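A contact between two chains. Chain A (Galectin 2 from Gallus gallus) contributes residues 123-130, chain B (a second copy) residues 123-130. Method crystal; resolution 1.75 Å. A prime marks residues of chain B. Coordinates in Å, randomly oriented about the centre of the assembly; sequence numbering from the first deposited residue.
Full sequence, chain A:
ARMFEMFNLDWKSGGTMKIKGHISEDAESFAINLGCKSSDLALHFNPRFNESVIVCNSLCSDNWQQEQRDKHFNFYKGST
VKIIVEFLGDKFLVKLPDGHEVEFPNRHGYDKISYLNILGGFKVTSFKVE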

ATOM      1  N   LYS A 123      10.254   2.587  -4.190  1.00 19.23           N
ATOM      2  CA  LYS A 123       9.869   1.898  -2.945  1.00 21.61           C
ATOM      3  C   LYS A 123       8.930   2.860  -2.203  1.00 18.86           C
ATOM      4  O   LYS A 123       9.363   3.934  -1.792  1.00 17.15           O
ATOM      5  N   VAL A 124       7.655   2.481  -2.013  1.00 18.02           N
ATOM      6  CA  VAL A 124       6.702   3.366  -1.367  1.00 18.21           C
ATOM      7  C   VAL A 124       7.045   3.569   0.119  1.00 18.42           C
ATOM      8  O   VAL A 124       7.273   2.612   0.866  1.00 21.41           O
ATOM      9  N   THR A 125       7.155   4.810   0.549  1.00 17.52           N
ATOM     10  CA  THR A 125       7.275   5.073   1.982  1.00 18.44           C
ATOM     11  C   THR A 125       6.038   5.684   2.642  1.00 17.92           C
ATOM     12  O   THR A 125       5.866   5.522   3.835  1.00 17.21           O
ATOM     13  N   SER A 126       5.159   6.336   1.894  1.00 17.30           N
ATOM     14  CA  SER A 126       3.898   6.858   2.487  1.00 18.74           C
ATOM     15  C   SER A 126       2.838   6.758   1.378  1.00 19.36           C
ATOM     16  O   SER A 126       3.153   6.975   0.194  1.00 19.74           O
ATOM     17  N   PHE A 127       1.587   6.450   1.743  1.00 16.88           N
ATOM     18  CA  PHE A 127       0.506   6.379   0.762  1.00 15.41           C
ATOM     19  C   PHE A 127      -0.720   6.921   1.486  1.00 16.00           C
ATOM     20  O   PHE A 127      -0.962   6.527   2.614  1.00 17.87           O
ATOM     21  N   LYS A 128      -1.489   7.773   0.816  1.00 14.78           N
ATOM     22  CA  LYS A 128      -2.724   8.212   1.465  1.00 15.95           C
ATOM     23  C   LYS A 128      -3.742   8.372   0.368  1.00 19.21           C
ATOM     24  O   LYS A 128      -3.412   8.850  -0.696  1.00 19.46           O
ATOM     25  N   VAL A 129      -4.991   7.940   0.629  1.00 17.63           N
ATOM     26  CA  VAL A 129      -6.036   8.093  -0.401  1.00 18.34           C
ATOM     27  C   VAL A 129      -7.301   8.631   0.315  1.00 20.15           C
ATOM     28  O   VAL A 129      -7.599   8.192   1.436  1.00 20.39           O
ATOM     29  N   GLU A 130      -8.000   9.531  -0.358  1.00 22.47           N
ATOM     30  CA  GLU A 130      -9.290  10.040   0.169  1.00 26.88           C
ATOM     31  C   GLU A 130     -10.178  10.365  -0.985  1.00 33.47           C
ATOM     32  O   GLU A 130      -9.732  10.288  -2.135  1.00 28.06           O
ATOM     33  OXT GLU A 130     -11.357  10.662  -0.776  1.00 29.87           O
TER
ATOM     34  N   LYS B 123      -9.851  -1.403   4.561  1.00 16.65           N
ATOM     35  CA  LYS B 123      -9.414  -0.664   3.380  1.00 16.08           C
ATOM     36  C   LYS B 123      -8.386   0.379   3.850  1.00 16.36           C
ATOM     37  O   LYS B 123      -8.738   1.325   4.565  1.00 16.46           O
ATOM     38  N   VAL B 124      -7.116   0.165   3.485  1.00 15.46           N
ATOM     39  CA  VAL B 124      -6.104   1.205   3.866  1.00 16.82           C
ATOM     40  C   VAL B 124      -6.438   2.581   3.294  1.00 17.23           C
ATOM     41  O   VAL B 124      -6.700   2.825   2.057  1.00 18.23           O
ATOM     42  N   THR B 125      -6.300   3.576   4.166  1.00 15.79           N
ATOM     43  CA  THR B 125      -6.423   4.909   3.700  1.00 16.75           C
ATOM     44  C   THR B 125      -5.134   5.700   3.935  1.00 15.93           C
ATOM     45  O   THR B 125      -4.984   6.721   3.307  1.00 17.49           O
ATOM     46  N   SER B 126      -4.283   5.269   4.865  1.00 14.73           N
ATOM     47  CA  SER B 126      -3.024   6.030   5.094  1.00 16.28           C
ATOM     48  C   SER B 126      -2.010   5.017   5.575  1.00 16.34           C
ATOM     49  O   SER B 126      -2.242   4.289   6.548  1.00 19.34           O
ATOM     50  N   PHE B 127      -0.920   4.915   4.863  1.00 15.03           N
ATOM     51  CA  PHE B 127       0.136   3.931   5.240  1.00 13.69           C
ATOM     52  C   PHE B 127       1.452   4.716   5.283  1.00 14.19           C
ATOM     53  O   PHE B 127       1.736   5.498   4.359  1.00 16.21           O
ATOM     54  N   LYS B 128       2.328   4.416   6.250  1.00 14.72           N
ATOM     55  CA  LYS B 128       3.647   5.049   6.227  1.00 16.11           C
ATOM     56  C   LYS B 128       4.610   4.039   6.838  1.00 15.85           C
ATOM     57  O   LYS B 128       4.283   3.344   7.821  1.00 19.20           O
ATOM     58  N   VAL B 129       5.815   3.912   6.284  1.00 14.37           N
ATOM     59  CA  VAL B 129       6.778   2.982   6.878  1.00 15.93           C
ATOM     60  C   VAL B 129       8.129   3.722   6.939  1.00 20.32           C
ATOM     61  O   VAL B 129       8.513   4.437   5.971  1.00 17.80           O
ATOM     62  N   GLU B 130       8.813   3.596   8.080  1.00 20.50           N
ATOM     63  CA  GLU B 130      10.143   4.153   8.157  1.00 24.04           C
ATOM     64  C   GLU B 130      11.023   3.254   8.978  1.00 30.41           C
ATOM     65  O   GLU B 130      10.565   2.326   9.637  1.00 22.77           O
ATOM     66  OXT GLU B 130      12.240   3.467   8.967  1.00 29.51           O
TER

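The two C-terminal stretches run antiparallel (166° between strand axes) about the Phe127–Phe127′ pair, and this register sets which residues face each other across the pairing. Phe127 N donates to Phe127′ O and Phe127′ N to Phe127 O, both at 2.8 Å; on one flank Val129′ N donates to Thr125 O, on the other Val129 N to Thr125′ O, both at 2.9 Å. N-H...O angles of 154–167° identify all four as hydrogen bonds. The intervening non-hydrogen-bonded pairs, Ser126 with Lys128′ and Lys128 with Ser126′, bring their CA atoms to 4.2 Å. There the CA-H groups also meet carbonyls, as in Ser126 CA to Phe127′ O at 3.2 Å.

Because successive residues of a strand alternate, the two phenylalanines share one face of the sheet, while the serines and Lys128 and Lys128′ share the other. Phe127 and Phe127′ both adopt t for chi1 (164° and 168°), with chi2 of 81° and 68°. Their CB atoms approach to 4.2 Å, but the rings do not stack on each other: from the adjoining CB atoms the two t rotamers carry them in opposite directions, each reaching along the partner strand toward its residue 124. Phe127 CD2 lies 4.3 Å from Val124′ CG1, an apolar contact. Val124 and Val124′ are themselves t (174° and 176°), and both are buried. Round the Phe127 ring, Val124′ O sits at the edge, near the ring plane, 4.2 Å from Phe127 CE2. That carbonyl is buried by the contact and has no polar partner anywhere in the model.

Val129 and Val129′ take the p rotamer (57° and 53°), with CB directed sideways relative to the opposing stretch. A methyl nevertheless reaches the partner backbone: Val129 CG1 is 3.5 Å from Val124′ O, and Val129′ CG1 is 3.8 Å from Val124 O. These are van der Waals approaches of a methyl to a carbonyl and leave Val124′ O unsatisfied. Thr125 and Thr125′ are also p (59° and 58°) and sideways; both OG1 atoms find hydrogen bonds elsewhere in the structure; across this contact the carbonyls accept the hydrogen bonds, and the side chains add a close approach, Thr125′ CB to Val129 O at 3.8 Å and Thr125 CB to Val129′ O at 4.0 Å.

On the polar face, Ser126 and Ser126′ are both t (-175° and -174°). This places the two hydroxyls where one water can join them: water 1 lies 3.0 Å from Ser126 OG and 2.9 Å from Ser126′ OG, and it donates to Phe127′ O at 3.1 Å. Beside them, Lys128 and Lys128′ begin with t for chi1 to chi3, and their contribution is aliphatic, with Lys128 CB 4.4 Å from Ser126′ OG and Lys128′ CB 4.5 Å from Ser126 OG. The chains differ at chi4, p (85°) in Lys128 and t (170°) in Lys128′, whose end leads away from the contact. Neither ammonium has a polar partner in the opposing stretch. The two stretches bury 469 Å² between them, both sides summed.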

ATOM      1  CB  LYS A 123      11.041   1.604  -1.968  1.00 26.78           C
ATOM      2  CG  LYS A 123      12.254   0.856  -2.507  1.00 40.64           C
ATOM      3  CD  LYS A 123      12.102  -0.654  -2.677  1.00 48.04           C
ATOM      4  CE  LYS A 123      12.968  -1.183  -3.842  1.00 52.81           C
ATOM      5  NZ  LYS A 123      14.349  -1.514  -3.412  1.00 54.64           N
ATOM      6  CB  VAL A 124       5.239   2.800  -1.511  1.00 20.60           C
ATOM      7  CG1 VAL A 124       4.237   3.637  -0.709  1.00 21.46           C
ATOM      8  CG2 VAL A 124       4.875   2.772  -3.009  1.00 20.63           C
ATOM      9  CB  THR A 125       8.500   5.996   2.283  1.00 21.90           C
ATOM     10  OG1 THR A 125       8.324   7.169   1.590  1.00 21.32           O
ATOM     11  CG2 THR A 125       9.782   5.406   1.758  1.00 24.49           C
ATOM     12  CB  SER A 126       4.119   8.355   2.840  1.00 18.43           C
ATOM     13  OG  SER A 126       3.024   8.932   3.508  1.00 30.69           O
ATOM     14  CB  PHE A 127       0.293   4.920   0.360  1.00 17.13           C
ATOM     15  CG  PHE A 127      -1.006   4.670  -0.336  1.00 18.59           C
ATOM     16  CD1 PHE A 127      -1.136   4.941  -1.709  1.00 21.11           C
ATOM     17  CD2 PHE A 127      -2.103   4.151   0.389  1.00 21.90           C
ATOM     18  CE1 PHE A 127      -2.393   4.728  -2.350  1.00 24.43           C
ATOM     19  CE2 PHE A 127      -3.311   3.951  -0.246  1.00 25.80           C
ATOM     20  CZ  PHE A 127      -3.443   4.205  -1.611  1.00 25.48           C
ATOM     21  CB  LYS A 128      -2.476   9.558   2.118  1.00 17.86           C
ATOM     22  CG  LYS A 128      -3.736  10.171   2.804  1.00 29.16           C
ATOM     23  CD  LYS A 128      -3.291  11.329   3.714  1.00 33.85           C
ATOM     24  CE  LYS A 128      -4.436  12.240   4.147  1.00 41.54           C
ATOM     25  NZ  LYS A 128      -5.125  11.709   5.340  1.00 40.46           N
ATOM     26  CB  VAL A 129      -6.253   6.738  -1.143  1.00 20.36           C
ATOM     27  CG1 VAL A 129      -6.626   5.544  -0.222  1.00 20.94           C
ATOM     28  CG2 VAL A 129      -7.260   6.838  -2.280  1.00 20.87           C
ATOM     29  CB  GLU A 130      -9.035  11.269   1.023  1.00 29.59           C
ATOM     30  CG  GLU A 130      -8.380  12.400   0.275  1.00 32.37           C
ATOM     31  CD  GLU A 130      -7.908  13.573   1.150  1.00 41.09           C
ATOM     32  OE1 GLU A 130      -7.515  13.390   2.342  1.00 39.49           O
ATOM     33  OE2 GLU A 130      -7.965  14.726   0.622  1.00 43.97           O
TER
ATOM     34  CB  LYS B 123     -10.652   0.015   2.729  1.00 19.68           C
ATOM     35  CG  LYS B 123     -10.302   0.987   1.606  1.00 26.81           C
ATOM     36  CD  LYS B 123     -11.523   1.763   1.055  1.00 36.75           C
ATOM     37  CE  LYS B 123     -11.747   3.095   1.760  1.00 47.55           C
ATOM     38  NZ  LYS B 123     -13.138   3.579   1.490  1.00 54.91           N
ATOM     39  CB  VAL B 124      -4.686   0.768   3.415  1.00 18.18           C
ATOM     40  CG1 VAL B 124      -3.653   1.881   3.725  1.00 18.38           C
ATOM     41  CG2 VAL B 124      -4.325  -0.494   4.115  1.00 19.18           C
ATOM     42  CB  THR B 125      -7.582   5.667   4.321  1.00 17.09           C
ATOM     43  OG1 THR B 125      -7.407   5.670   5.726  1.00 18.11           O
ATOM     44  CG2 THR B 125      -8.902   4.902   3.910  1.00 19.45           C
ATOM     45  CB  SER B 126      -3.224   7.108   6.128  1.00 19.28           C
ATOM     46  OG  SER B 126      -2.027   7.860   6.184  1.00 21.79           O
ATOM     47  CB  PHE B 127       0.263   2.907   4.082  1.00 14.97           C
ATOM     48  CG  PHE B 127       1.485   2.020   4.184  1.00 15.16           C
ATOM     49  CD1 PHE B 127       1.595   1.084   5.192  1.00 15.64           C
ATOM     50  CD2 PHE B 127       2.534   2.199   3.288  1.00 17.14           C
ATOM     51  CE1 PHE B 127       2.710   0.225   5.237  1.00 17.99           C
ATOM     52  CE2 PHE B 127       3.688   1.416   3.407  1.00 20.97           C
ATOM     53  CZ  PHE B 127       3.747   0.412   4.344  1.00 19.64           C
ATOM     54  CB  LYS B 128       3.618   6.330   7.094  1.00 17.93           C
ATOM     55  CG  LYS B 128       4.975   7.086   7.112  1.00 25.56           C
ATOM     56  CD  LYS B 128       4.796   8.283   8.050  1.00 30.54           C
ATOM     57  CE  LYS B 128       5.751   9.432   7.742  1.00 39.06           C
ATOM     58  NZ  LYS B 128       5.304  10.605   8.572  1.00 42.67           N
ATOM     59  CB  VAL B 129       6.883   1.620   6.086  1.00 18.11           C
ATOM     60  CG1 VAL B 129       7.170   1.881   4.604  1.00 19.47           C
ATOM     61  CG2 VAL B 129       7.994   0.682   6.690  1.00 19.06           C
ATOM     62  CB  GLU B 130      10.010   5.548   8.754  1.00 25.16           C
ATOM     63  CG  GLU B 130       9.584   5.457  10.183  1.00 31.62           C
ATOM     64  CD  GLU B 130       9.193   6.806  10.776  1.00 41.56           C
ATOM     65  OE1 GLU B 130       8.846   7.757  10.003  1.00 39.17           O
ATOM     66  OE2 GLU B 130       9.263   6.877  12.030  1.00 50.64           O
TER
HETATM   67  O   HOH W   1       0.646   8.252   5.256  1.00 30.60           O